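Local coordinates for putative dihydrodipicolinate synthase family protein (PDB 3QFE), which is of unknown function but belongs to the dihydrodipicolinate synthase family, whose members are built on a TIM barrel, at residues Thr265-Ala270 with Asp281-Leu286; Gln34-Ala39 with Ala277-Ala282; Asn223-Thr228 with Ala270-Lys275; Trp15-Thr20 with Gly216-Phe221. One frame throughout, in Å; residues are numbered along the deposited sequence.

Interaction 1 of 4, residues Thr265-Ala270 with Asp281-Leu286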
loop_
_atom_site.group_PDB
_atom_site.type_symbol
_atom_site.label_atom_id
_atom_site.label_comp_id
_atom_site.label_asym_id
_atom_site.label_seq_id
_atom_site.Cartn_x
_atom_site.Cartn_y
_atom_site.Cartn_z
ATOM N N THR A 265 -4.727 -10.132 -8.068
ATOM C CA THR A 265 -4.427 -9.886 -6.664
ATOM C C THR A 265 -5.669 -10.055 -5.777
ATOM O O THR A 265 -5.613 -10.785 -4.791
ATOM C CB THR A 265 -3.788 -8.494 -6.450
ATOM O OG1 THR A 265 -2.507 -8.480 -7.078
ATOM C CG2 THR A 265 -3.603 -8.174 -4.934
ATOM N N LYS A 266 -6.780 -9.416 -6.141
ATOM C CA LYS A 266 -8.058 -9.596 -5.414
ATOM C C LYS A 266 -8.458 -11.062 -5.280
ATOM O O LYS A 266 -8.898 -11.486 -4.209
ATOM C CB LYS A 266 -9.204 -8.811 -6.053
ATOM C CG LYS A 266 -9.006 -7.304 -6.061
ATOM C CD LYS A 266 -10.288 -6.558 -6.456
ATOM C CE LYS A 266 -11.249 -6.563 -5.291
ATOM N NZ LYS A 266 -12.451 -5.738 -5.502
ATOM N N TYR A 267 -8.285 -11.836 -6.350
ATOM C CA TYR A 267 -8.675 -13.246 -6.355
ATOM C C TYR A 267 -7.756 -14.074 -5.441
ATOM O O TYR A 267 -8.201 -14.996 -4.742
ATOM C CB TYR A 267 -8.714 -13.814 -7.779
ATOM C CG TYR A 267 -8.943 -15.305 -7.785
ATOM C CD1 TYR A 267 -10.225 -15.837 -7.591
ATOM C CD2 TYR A 267 -7.871 -16.195 -7.901
ATOM C CE1 TYR A 267 -10.429 -17.211 -7.554
ATOM C CE2 TYR A 267 -8.075 -17.569 -7.852
ATOM C CZ TYR A 267 -9.353 -18.070 -7.683
ATOM O OH TYR A 267 -9.554 -19.438 -7.626
ATOM N N ALA A 268 -6.469 -13.736 -5.434
ATOM C CA ALA A 268 -5.525 -14.443 -4.562
ATOM C C ALA A 268 -5.888 -14.170 -3.100
ATOM O O ALA A 268 -5.940 -15.077 -2.290
ATOM C CB ALA A 268 -4.090 -14.037 -4.870
ATOM N N ALA A 269 -6.171 -12.915 -2.782
ATOM C CA ALA A 269 -6.615 -12.556 -1.437
ATOM C C ALA A 269 -7.901 -13.301 -1.100
ATOM O O ALA A 269 -8.057 -13.786 0.021
ATOM C CB ALA A 269 -6.822 -11.067 -1.334
ATOM N N ALA A 270 -8.802 -13.433 -2.079
ATOM C CA ALA A 270 -10.065 -14.118 -1.844
ATOM C C ALA A 270 -9.829 -15.545 -1.372
ATOM O O ALA A 270 -10.543 -16.039 -0.489
ATOM C CB ALA A 270 -10.935 -14.110 -3.077
ATOM N N ASP A 281 -17.876 -16.477 0.956
ATOM C CA ASP A 281 -18.093 -16.059 -0.444
ATOM C C ASP A 281 -17.087 -14.976 -0.854
ATOM O O ASP A 281 -17.447 -14.025 -1.550
ATOM C CB ASP A 281 -19.511 -15.484 -0.681
ATOM C CG ASP A 281 -20.637 -16.303 -0.018
ATOM O OD1 ASP A 281 -20.732 -17.552 -0.211
ATOM O OD2 ASP A 281 -21.461 -15.657 0.671
ATOM N N ALA A 282 -15.843 -15.103 -0.396
ATOM C CA ALA A 282 -14.853 -14.038 -0.570
ATOM C C ALA A 282 -14.613 -13.777 -2.047
ATOM O O ALA A 282 -14.383 -12.638 -2.462
ATOM C CB ALA A 282 -13.548 -14.377 0.153
ATOM N N GLU A 283 -14.701 -14.832 -2.846
ATOM C CA GLU A 283 -14.451 -14.717 -4.270
ATOM C C GLU A 283 -15.451 -13.814 -5.004
ATOM O O GLU A 283 -15.071 -13.123 -5.933
ATOM C CB GLU A 283 -14.369 -16.093 -4.928
ATOM C CG GLU A 283 -14.072 -16.002 -6.417
ATOM C CD GLU A 283 -13.765 -17.351 -7.049
ATOM O OE1 GLU A 283 -13.289 -18.252 -6.313
ATOM O OE2 GLU A 283 -13.993 -17.496 -8.276
ATOM N N GLU A 284 -16.720 -13.842 -4.609
ATOM C CA GLU A 284 -17.708 -12.985 -5.255
ATOM C C GLU A 284 -17.481 -11.530 -4.841
ATOM O O GLU A 284 -17.581 -10.637 -5.668
ATOM C CB GLU A 284 -19.135 -13.439 -4.936
ATOM N N LYS A 285 -17.097 -11.322 -3.579
ATOM C CA LYS A 285 -16.961 -10.008 -2.974
ATOM C C LYS A 285 -15.701 -9.297 -3.425
ATOM O O LYS A 285 -15.579 -8.073 -3.285
ATOM C CB LYS A 285 -16.935 -10.138 -1.447
ATOM C CG LYS A 285 -18.238 -10.595 -0.838
ATOM C CD LYS A 285 -18.069 -11.095 0.583
ATOM C CE LYS A 285 -19.436 -11.305 1.221
ATOM N NZ LYS A 285 -19.298 -12.030 2.519
ATOM N N LEU A 286 -14.764 -10.078 -3.954
ATOM C CA LEU A 286 -13.504 -9.550 -4.426
ATOM C C LEU A 286 -13.365 -9.569 -5.960
ATOM O O LEU A 286 -12.249 -9.494 -6.509
ATOM C CB LEU A 286 -12.335 -10.258 -3.728
ATOM C CG LEU A 286 -12.231 -9.848 -2.252
ATOM C CD1 LEU A 286 -11.374 -10.828 -1.449
ATOM C CD2 LEU A 286 -11.718 -8.422 -2.125
#
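Two helices of the C-terminal helical region, which packs beside the TIM barrel in this family, meet here. They are helix 262-271 and the short helix 282-285. The contact is buried and mainly apolar, and no hydrogen bond crosses it. A270 and L286 form its centre. L286 CD1 lies 3.7 Å from A270 CB and also touches A270 CA. Its chi1 of -71° sets CG beside the backbone N, and chi2 (163°) then sends the two methyls to different partners. CD1 goes to A270, while CD2 meets K266 CE at 3.7 Å. The small A270 side chain lets the backbones come close: the CA atoms of A270 and A282 are 5.0 Å apart. A282 CB faces the A270 carbonyl oxygen.

K266 runs obliquely across L286. Its aliphatic chain passes the L286 carbonyl, with K266 CB 3.2 Å from L286 O. The bend at chi3 brings CE back near that same oxygen. The amino group NZ reaches beyond the contact. It makes a salt bridge with E57 and hydrogen bonds with the carbonyls of T20 and R287, so the buried charge is well satisfied.

Y267 and E283 flank the other side. They run side by side and point the same way, both with CG anti to the backbone N. The carboxylate stands almost upright to the ring, at 85°, and approaches its edge. Y267 OH bonds R304, and E283 OE2 has a weak, long ion pair with K300. The closest point between the two side chains is Y267 CE1 to E283 OE1, at 3.3 Å.

Interaction 2 of 4, residues Gln34-Ala39 with Ala277-Ala282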
loop_
_atom_site.group_PDB
_atom_site.type_symbol
_atom_site.label_atom_id
_atom_site.label_comp_id
_atom_site.label_asym_id
_atom_site.label_seq_id
_atom_site.Cartn_x
_atom_site.Cartn_y
_atom_site.Cartn_z
ATOM N N GLN A 34 -15.095 -6.077 5.015
ATOM C CA GLN A 34 -13.937 -5.205 4.977
ATOM C C GLN A 34 -13.299 -5.033 6.354
ATOM O O GLN A 34 -12.072 -5.025 6.476
ATOM C CB GLN A 34 -14.335 -3.817 4.436
ATOM C CG GLN A 34 -13.145 -2.992 4.013
ATOM C CD GLN A 34 -12.526 -3.499 2.730
ATOM O OE1 GLN A 34 -13.143 -3.459 1.665
ATOM N NE2 GLN A 34 -11.324 -3.991 2.822
ATOM N N GLU A 35 -14.118 -4.833 7.377
ATOM C CA GLU A 35 -13.590 -4.682 8.727
ATOM C C GLU A 35 -12.863 -5.964 9.215
ATOM O O GLU A 35 -11.766 -5.866 9.777
ATOM C CB GLU A 35 -14.687 -4.286 9.713
ATOM C CG GLU A 35 -14.129 -3.673 10.988
ATOM C CD GLU A 35 -15.158 -3.560 12.096
ATOM O OE1 GLU A 35 -16.352 -3.657 11.783
ATOM O OE2 GLU A 35 -14.792 -3.376 13.285
ATOM N N ARG A 36 -13.473 -7.131 8.982
ATOM C CA ARG A 36 -12.864 -8.419 9.309
ATOM C C ARG A 36 -11.511 -8.554 8.662
ATOM O O ARG A 36 -10.556 -9.011 9.294
ATOM C CB ARG A 36 -13.740 -9.595 8.854
ATOM C CG ARG A 36 -15.026 -9.715 9.612
ATOM C CD ARG A 36 -15.738 -11.020 9.319
ATOM N NE ARG A 36 -16.904 -11.158 10.191
ATOM C CZ ARG A 36 -17.797 -12.135 10.089
ATOM N NH1 ARG A 36 -18.826 -12.183 10.933
ATOM N NH2 ARG A 36 -17.661 -13.063 9.147
ATOM N N TYR A 37 -11.430 -8.144 7.398
ATOM C CA TYR A 37 -10.241 -8.327 6.577
ATOM C C TYR A 37 -9.102 -7.407 7.003
ATOM O O TYR A 37 -7.990 -7.862 7.217
ATOM C CB TYR A 37 -10.597 -8.110 5.105
ATOM C CG TYR A 37 -9.436 -8.291 4.149
ATOM C CD1 TYR A 37 -8.914 -9.566 3.877
ATOM C CD2 TYR A 37 -8.854 -7.200 3.530
ATOM C CE1 TYR A 37 -7.852 -9.745 2.996
ATOM C CE2 TYR A 37 -7.785 -7.358 2.652
ATOM C CZ TYR A 37 -7.287 -8.639 2.387
ATOM O OH TYR A 37 -6.221 -8.795 1.510
ATOM N N TYR A 38 -9.390 -6.114 7.149
ATOM C CA TYR A 38 -8.413 -5.154 7.655
ATOM C C TYR A 38 -7.870 -5.575 9.026
ATOM O O TYR A 38 -6.667 -5.454 9.289
ATOM C CB TYR A 38 -9.056 -3.787 7.833
ATOM C CG TYR A 38 -9.367 -2.959 6.589
ATOM C CD1 TYR A 38 -8.645 -3.088 5.423
ATOM C CD2 TYR A 38 -10.370 -1.996 6.632
ATOM C CE1 TYR A 38 -8.934 -2.292 4.315
ATOM C CE2 TYR A 38 -10.655 -1.184 5.542
ATOM C CZ TYR A 38 -9.936 -1.342 4.391
ATOM O OH TYR A 38 -10.227 -0.553 3.319
ATOM N N ALA A 39 -8.768 -6.031 9.912
ATOM C CA ALA A 39 -8.382 -6.421 11.253
ATOM C C ALA A 39 -7.444 -7.634 11.171
ATOM O O ALA A 39 -6.394 -7.668 11.821
ATOM C CB ALA A 39 -9.591 -6.711 12.089
ATOM N N ALA A 277 -9.384 -15.203 7.101
ATOM C CA ALA A 277 -10.050 -14.197 7.909
ATOM C C ALA A 277 -11.525 -14.557 8.165
ATOM O O ALA A 277 -12.252 -13.787 8.778
ATOM C CB ALA A 277 -9.933 -12.821 7.231
ATOM N N GLY A 278 -11.955 -15.725 7.686
ATOM C CA GLY A 278 -13.325 -16.187 7.896
ATOM C C GLY A 278 -14.409 -15.382 7.178
ATOM O O GLY A 278 -15.534 -15.234 7.678
ATOM N N ILE A 279 -14.072 -14.872 6.000
ATOM C CA ILE A 279 -15.036 -14.141 5.192
ATOM C C ILE A 279 -15.643 -15.119 4.195
ATOM O O ILE A 279 -14.915 -15.728 3.399
ATOM C CB ILE A 279 -14.360 -12.965 4.474
ATOM C CG1 ILE A 279 -13.893 -11.930 5.509
ATOM C CG2 ILE A 279 -15.282 -12.347 3.433
ATOM C CD1 ILE A 279 -12.741 -11.042 5.025
ATOM N N GLU A 280 -16.958 -15.301 4.280
ATOM C CA GLU A 280 -17.703 -16.209 3.395
ATOM C C GLU A 280 -17.858 -15.611 1.981
ATOM O O GLU A 280 -17.961 -14.374 1.836
ATOM C CB GLU A 280 -19.094 -16.477 3.981
ATOM C CG GLU A 280 -19.104 -17.403 5.222
ATOM C CD GLU A 280 -20.484 -18.011 5.488
ATOM O OE1 GLU A 280 -20.565 -19.257 5.686
ATOM O OE2 GLU A 280 -21.489 -17.249 5.480
ATOM N N ASP A 281 -17.876 -16.477 0.956
ATOM C CA ASP A 281 -18.093 -16.059 -0.444
ATOM C C ASP A 281 -17.087 -14.976 -0.854
ATOM O O ASP A 281 -17.447 -14.025 -1.550
ATOM C CB ASP A 281 -19.511 -15.484 -0.681
ATOM C CG ASP A 281 -20.637 -16.303 -0.018
ATOM O OD1 ASP A 281 -20.732 -17.552 -0.211
ATOM O OD2 ASP A 281 -21.461 -15.657 0.671
ATOM N N ALA A 282 -15.843 -15.103 -0.396
ATOM C CA ALA A 282 -14.853 -14.038 -0.570
ATOM C C ALA A 282 -14.613 -13.777 -2.047
ATOM O O ALA A 282 -14.383 -12.638 -2.462
ATOM C CB ALA A 282 -13.548 -14.377 0.153
#
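Apolar packing carries most of this partly buried contact, between helix 31-42 and the loop that joins helices 273-276 and 282-285. I279 is the main loop residue. Its CG1 is anti to the carbonyl carbon (chi1 -66°), and CD1 extends on from it to the helix. CD1 comes to 3.6 Å from Y37 CB, so it touches the root of the tyrosine side chain. The middle of the same branch, I279 CG1, lies 4.1 Å from R36 CB. A277 points its methyl at the helix backbone, and A277 CB sits 4.4 Å from R36 O. The CA atoms of Y37 and A277 are 6.0 Å apart.

The polar part involves the exposed R36 and G278. The R36 chain is extended from CG to NE. It has two conformers, one of them described here, which suggests mobility. Its NH2 reaches 3.4 Å from G278 O, approaching the carbonyl with the guanidinium turned obliquely. The acidic E280 is nearby, but its OE2 stays 6.8 Å from R36 NH2. Any attraction between these charges is therefore probably modest.

G278 ends the preceding helix in a Schellman motif. Its phi is positive (68°), and two bonds run back into the last helical turn. After it, the end of the I279 side chain comes back to helix 31-42.

In the fold, helix 31-42 follows the first barrel strand. The buried Y37 ring meets F21 edge-to-face and bonds N223 through OH. Q34 and Y38, on another side of the helix, pack on helix 63-77. The loop thus lies against the outer layer of barrel helices, beside helix 273-276.

Interaction 3 of 4, residues Asn223-Thr228 with Ala270-Lys275; sequences NVFPKT and AIFSAK
I271 ends helix 262-271 and does not touch 223-228 itself. Its CG1 lies 3.8 Å above the ring of F272, towards the rim, and backs one face of it. F272 then leaves helical geometry, stands at the N-cap position of helix 273-276 and points its side chain at 223-228. CG is anti to the carbonyl carbon (chi1 -63°). The face opposite I271 receives F225. F225 CZ and CE1 lie over this face, near CG, and F225 CE1 is 3.5 Å from F272 CG. The side chains cross obliquely, with planes at 47° and ring centroids 4.8 Å apart. V224 lies alongside F272, and V224 CG1 meets F272 CD2 at 3.6 Å. The same methyl also sits over a face of the F225 ring, so the three side chains form one apolar cluster. Helix 297-317 adds to it, with V310 against F225 and A311 against F272.

The fold joined here is a TIM barrel with a C-terminal helical extension. Residues 223-228 lead from the last barrel strand into helix 226-237, and 270-275 belong to the extension.

S273 comes next and supplies the polar link. Its OG lies between the backbone N and the carbonyl carbon (chi1 63°). From there OG donates to N223 O at 2.6 Å, in the plane of that carbonyl. A269 O, one turn back, is a second carbonyl within range of OG. The single hydroxyl proton can at best be shared, and the bond to N223 O is the short one. S273 CB rests 3.5 Å from V224 O and also approaches the P226 ring. A274 turns elsewhere, and its methyl packs on F21.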
loop_
_atom_site.group_PDB
_atom_site.type_symbol
_atom_site.label_atom_id
_atom_site.label_comp_id
_atom_site.label_asym_id
_atom_site.label_seq_id
_atom_site.Cartn_x
_atom_site.Cartn_y
_atom_site.Cartn_z
ATOM N N ASN A 223 -1.239 -8.550 0.945
ATOM C CA ASN A 223 -2.682 -8.857 0.948
ATOM C C ASN A 223 -2.911 -10.355 1.018
ATOM O O ASN A 223 -3.873 -10.816 1.640
ATOM C CB ASN A 223 -3.370 -8.379 -0.331
ATOM C CG ASN A 223 -3.831 -6.942 -0.253
ATOM O OD1 ASN A 223 -4.780 -6.618 0.465
ATOM N ND2 ASN A 223 -3.198 -6.072 -1.039
ATOM N N VAL A 224 -2.041 -11.106 0.352
ATOM C CA VAL A 224 -2.264 -12.529 0.161
ATOM C C VAL A 224 -1.676 -13.370 1.292
ATOM O O VAL A 224 -2.371 -14.200 1.877
ATOM C CB VAL A 224 -1.714 -12.985 -1.187
ATOM C CG1 VAL A 224 -2.196 -14.401 -1.485
ATOM C CG2 VAL A 224 -2.176 -12.020 -2.272
ATOM N N PHE A 225 -0.403 -13.126 1.607
ATOM C CA PHE A 225 0.308 -13.848 2.658
ATOM C C PHE A 225 1.007 -12.877 3.606
ATOM O O PHE A 225 2.220 -12.741 3.587
ATOM C CB PHE A 225 1.283 -14.833 2.016
ATOM C CG PHE A 225 0.616 -15.825 1.094
ATOM C CD1 PHE A 225 -0.320 -16.709 1.570
ATOM C CD2 PHE A 225 0.929 -15.861 -0.248
ATOM C CE1 PHE A 225 -0.943 -17.611 0.712
ATOM C CE2 PHE A 225 0.337 -16.773 -1.100
ATOM C CZ PHE A 225 -0.604 -17.641 -0.627
ATOM N N PRO A 226 0.240 -12.184 4.452
ATOM C CA PRO A 226 0.869 -11.131 5.231
ATOM C C PRO A 226 1.906 -11.615 6.248
ATOM O O PRO A 226 2.907 -10.919 6.472
ATOM C CB PRO A 226 -0.323 -10.442 5.919
ATOM C CG PRO A 226 -1.423 -11.464 5.926
ATOM C CD PRO A 226 -1.229 -12.222 4.642
ATOM N N LYS A 227 1.685 -12.781 6.857
ATOM C CA LYS A 227 2.618 -13.306 7.866
ATOM C C LYS A 227 3.960 -13.619 7.217
ATOM O O LYS A 227 5.029 -13.281 7.753
ATOM C CB LYS A 227 2.077 -14.573 8.544
ATOM C CG LYS A 227 1.614 -14.397 9.971
ATOM C CD LYS A 227 2.634 -13.632 10.833
ATOM C CE LYS A 227 2.795 -14.256 12.194
ATOM N NZ LYS A 227 3.649 -13.423 13.057
ATOM N N THR A 228 3.901 -14.264 6.051
ATOM C CA THR A 228 5.113 -14.577 5.287
ATOM C C THR A 228 5.887 -13.307 4.937
ATOM O O THR A 228 7.079 -13.217 5.212
ATOM C CB THR A 228 4.812 -15.425 4.041
ATOM O OG1 THR A 228 4.077 -16.584 4.437
ATOM C CG2 THR A 228 6.097 -15.885 3.370
ATOM N N ALA A 270 -8.802 -13.433 -2.079
ATOM C CA ALA A 270 -10.065 -14.118 -1.844
ATOM C C ALA A 270 -9.829 -15.545 -1.372
ATOM O O ALA A 270 -10.543 -16.039 -0.489
ATOM C CB ALA A 270 -10.935 -14.110 -3.077
ATOM N N ILE A 271 -8.848 -16.236 -1.946
ATOM C CA ILE A 271 -8.763 -17.654 -1.642
ATOM C C ILE A 271 -7.733 -17.986 -0.591
ATOM O O ILE A 271 -7.670 -19.116 -0.112
ATOM C CB ILE A 271 -8.609 -18.532 -2.906
ATOM C CG1 ILE A 271 -7.352 -18.147 -3.697
ATOM C CG2 ILE A 271 -9.898 -18.488 -3.754
ATOM C CD1 ILE A 271 -6.791 -19.316 -4.470
ATOM N N PHE A 272 -6.923 -17.001 -0.225
ATOM C CA PHE A 272 -5.941 -17.225 0.812
ATOM C C PHE A 272 -6.279 -16.433 2.060
ATOM O O PHE A 272 -6.934 -16.963 2.959
ATOM C CB PHE A 272 -4.524 -16.990 0.289
ATOM C CG PHE A 272 -4.136 -17.951 -0.800
ATOM C CD1 PHE A 272 -4.070 -19.333 -0.541
ATOM C CD2 PHE A 272 -3.863 -17.494 -2.096
ATOM C CE1 PHE A 272 -3.723 -20.254 -1.563
ATOM C CE2 PHE A 272 -3.505 -18.396 -3.127
ATOM C CZ PHE A 272 -3.439 -19.782 -2.862
ATOM N N SER A 273 -5.895 -15.161 2.094
ATOM C CA SER A 273 -6.078 -14.335 3.293
ATOM C C SER A 273 -7.537 -14.092 3.716
ATOM O O SER A 273 -7.845 -14.139 4.907
ATOM C CB SER A 273 -5.378 -12.991 3.111
ATOM O OG SER A 273 -5.992 -12.319 2.038
ATOM N N ALA A 274 -8.423 -13.827 2.763
ATOM C CA ALA A 274 -9.833 -13.573 3.089
ATOM C C ALA A 274 -10.505 -14.805 3.698
ATOM O O ALA A 274 -11.219 -14.696 4.691
ATOM C CB ALA A 274 -10.612 -13.069 1.869
ATOM N N LYS A 275 -10.262 -15.977 3.117
ATOM C CA LYS A 275 -10.686 -17.236 3.719
ATOM C C LYS A 275 -10.063 -17.412 5.097
ATOM O O LYS A 275 -10.773 -17.788 6.052
ATOM C CB LYS A 275 -10.385 -18.455 2.807
ATOM C CG LYS A 275 -10.881 -19.791 3.395
ATOM C CD LYS A 275 -10.345 -20.989 2.641
ATOM C CE LYS A 275 -11.388 -21.656 1.732
ATOM N NZ LYS A 275 -10.943 -23.075 1.377
#

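Interaction 4 of 4, residues Trp15-Thr20 with Gly216-Phe221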
loop_
_atom_site.group_PDB
_atom_site.type_symbol
_atom_site.label_atom_id
_atom_site.label_comp_id
_atom_site.label_asym_id
_atom_site.label_seq_id
_atom_site.Cartn_x
_atom_site.Cartn_y
_atom_site.Cartn_z
ATOM N N TRP A 15 4.168 -2.629 4.911
ATOM C CA TRP A 15 2.840 -2.061 4.830
ATOM C C TRP A 15 2.043 -2.784 3.760
ATOM O O TRP A 15 2.602 -3.179 2.741
ATOM C CB TRP A 15 2.925 -0.581 4.459
ATOM C CG TRP A 15 3.568 0.255 5.521
ATOM C CD1 TRP A 15 4.874 0.199 5.949
ATOM C CD2 TRP A 15 2.937 1.288 6.290
ATOM N NE1 TRP A 15 5.080 1.123 6.942
ATOM C CE2 TRP A 15 3.915 1.812 7.164
ATOM C CE3 TRP A 15 1.648 1.839 6.303
ATOM C CZ2 TRP A 15 3.638 2.835 8.061
ATOM C CZ3 TRP A 15 1.372 2.854 7.193
ATOM C CH2 TRP A 15 2.368 3.344 8.061
ATOM N N CYS A 16 0.742 -2.955 3.991
ATOM C CA CYS A 16 -0.128 -3.576 2.995
ATOM C C CYS A 16 -1.162 -2.599 2.412
ATOM O O CYS A 16 -1.914 -1.976 3.174
ATOM C CB CYS A 16 -0.858 -4.800 3.551
ATOM S SG CYS A 16 -2.058 -5.469 2.345
ATOM N N PRO A 17 -1.213 -2.487 1.065
ATOM C CA PRO A 17 -2.264 -1.718 0.408
ATOM C C PRO A 17 -3.490 -2.626 0.178
ATOM O O PRO A 17 -3.538 -3.403 -0.804
ATOM C CB PRO A 17 -1.607 -1.283 -0.907
ATOM C CG PRO A 17 -0.658 -2.423 -1.230
ATOM C CD PRO A 17 -0.251 -3.044 0.095
ATOM N N ALA A 18 -4.457 -2.512 1.093
ATOM C CA ALA A 18 -5.563 -3.458 1.208
ATOM C C ALA A 18 -6.510 -3.420 0.009
ATOM O O ALA A 18 -6.799 -2.354 -0.532
ATOM C CB ALA A 18 -6.331 -3.203 2.492
ATOM N N VAL A 19 -6.985 -4.591 -0.409
ATOM C CA VAL A 19 -7.993 -4.673 -1.468
ATOM C C VAL A 19 -9.366 -4.252 -0.920
ATOM O O VAL A 19 -9.530 -4.130 0.296
ATOM C CB VAL A 19 -8.053 -6.085 -2.110
ATOM C CG1 VAL A 19 -6.779 -6.346 -2.911
ATOM C CG2 VAL A 19 -8.268 -7.171 -1.074
ATOM N N THR A 20 -10.347 -4.064 -1.814
ATOM C CA THR A 20 -11.694 -3.634 -1.439
ATOM C C THR A 20 -12.773 -4.658 -1.779
ATOM O O THR A 20 -12.817 -5.189 -2.896
ATOM C CB THR A 20 -12.018 -2.299 -2.122
ATOM O OG1 THR A 20 -11.067 -1.330 -1.693
ATOM C CG2 THR A 20 -13.452 -1.801 -1.785
ATOM N N GLY A 216 11.621 0.439 3.987
ATOM C CA GLY A 216 10.915 -0.783 3.677
ATOM C C GLY A 216 9.973 -0.625 2.515
ATOM O O GLY A 216 10.282 0.040 1.533
ATOM N N CYS A 217 8.798 -1.215 2.660
ATOM C CA CYS A 217 8.078 -1.719 1.520
ATOM C C CYS A 217 6.571 -1.628 1.691
ATOM O O CYS A 217 6.054 -1.902 2.773
ATOM C CB CYS A 217 8.487 -3.184 1.348
ATOM S SG CYS A 217 7.781 -3.970 -0.064
ATOM N N ILE A 218 5.874 -1.241 0.623
ATOM C CA ILE A 218 4.401 -1.282 0.579
ATOM C C ILE A 218 4.042 -2.339 -0.450
ATOM O O ILE A 218 4.084 -2.073 -1.646
ATOM C CB ILE A 218 3.764 0.119 0.243
ATOM C CG1 ILE A 218 4.120 1.136 1.329
ATOM C CG2 ILE A 218 2.209 0.033 0.109
ATOM C CD1 ILE A 218 3.918 2.599 0.939
ATOM N N ALA A 219 3.717 -3.544 0.015
ATOM C CA ALA A 219 3.659 -4.733 -0.857
ATOM C C ALA A 219 2.247 -5.284 -1.103
ATOM O O ALA A 219 1.630 -5.850 -0.194
ATOM C CB ALA A 219 4.537 -5.832 -0.270
ATOM N N ALA A 220 1.759 -5.133 -2.334
ATOM C CA ALA A 220 0.497 -5.743 -2.779
ATOM C C ALA A 220 0.318 -7.178 -2.293
ATOM O O ALA A 220 -0.780 -7.574 -1.918
ATOM C CB ALA A 220 0.399 -5.705 -4.298
ATOM N N PHE A 221 1.405 -7.942 -2.294
ATOM C CA PHE A 221 1.374 -9.372 -2.018
ATOM C C PHE A 221 1.179 -9.680 -0.530
ATOM O O PHE A 221 0.902 -10.824 -0.153
ATOM C CB PHE A 221 2.674 -10.004 -2.512
ATOM C CG PHE A 221 2.609 -11.498 -2.672
ATOM C CD1 PHE A 221 1.581 -12.089 -3.405
ATOM C CD2 PHE A 221 3.578 -12.306 -2.102
ATOM C CE1 PHE A 221 1.522 -13.449 -3.570
ATOM C CE2 PHE A 221 3.533 -13.676 -2.264
ATOM C CZ PHE A 221 2.506 -14.253 -3.000
#
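Main-chain hydrogen bonds pair the first and last strands of the TIM barrel, 13-17 and 216-218. They are parallel, with axes 17° apart for 15-17 and 216-218. W15 uses both its backbone polar atoms. W15 N donates to C217 O at 2.9 Å, and W15 O accepts from A219 N at 3.0 Å. Both bonds lie nearly along the C=O axes. Between them, I218 CA makes a CA-H...O contact with W15 O at 3.4 Å. W15 and I218 are therefore bridge partners. Beyond the pair, strand 216-218 bonds through G216 to G200, and C16 and A18 bond to strand 48-51, so the circle of strands closes here.

Apolar contacts follow the same register. W15 and I218 turn to the same face of the sheet, where W15 CB meets I218 CG1 at 3.8 Å. The indole itself leads away, meets F199 edge-to-face and bonds Q11 O through NE1. On the other branch, I218 CG2 lies 3.9 Å from P17 CD.

P17 stands where the next donor would be expected. Proline has no N-H, and P17 CD approaches A219 O at 3.4 Å instead. The bonding pattern of these two segments thus stops at P17.

Overall arrangement
Along the chain, interaction 4 opens first and closes before 1 and 3 open. Interaction 3 falls within the span of 2, and 1 and 3 alternate. Interaction 4 joins the first and last barrel strands, about 4 Å from the chain's centre. The other three centres lie 15 to 18 Å out, on the same side of the chain's centre, about 10 Å from one another. They use the helices and turns from 262 to 286. Interactions 1 and 3 share A270, and 1 and 2 share D281 and A282. N223 links 2, 3 and 4 through bonds to Y37, P17 and V19. The contacts join 262-286 to helix 31-42 and to the chain after strands 13-17 and 216-218.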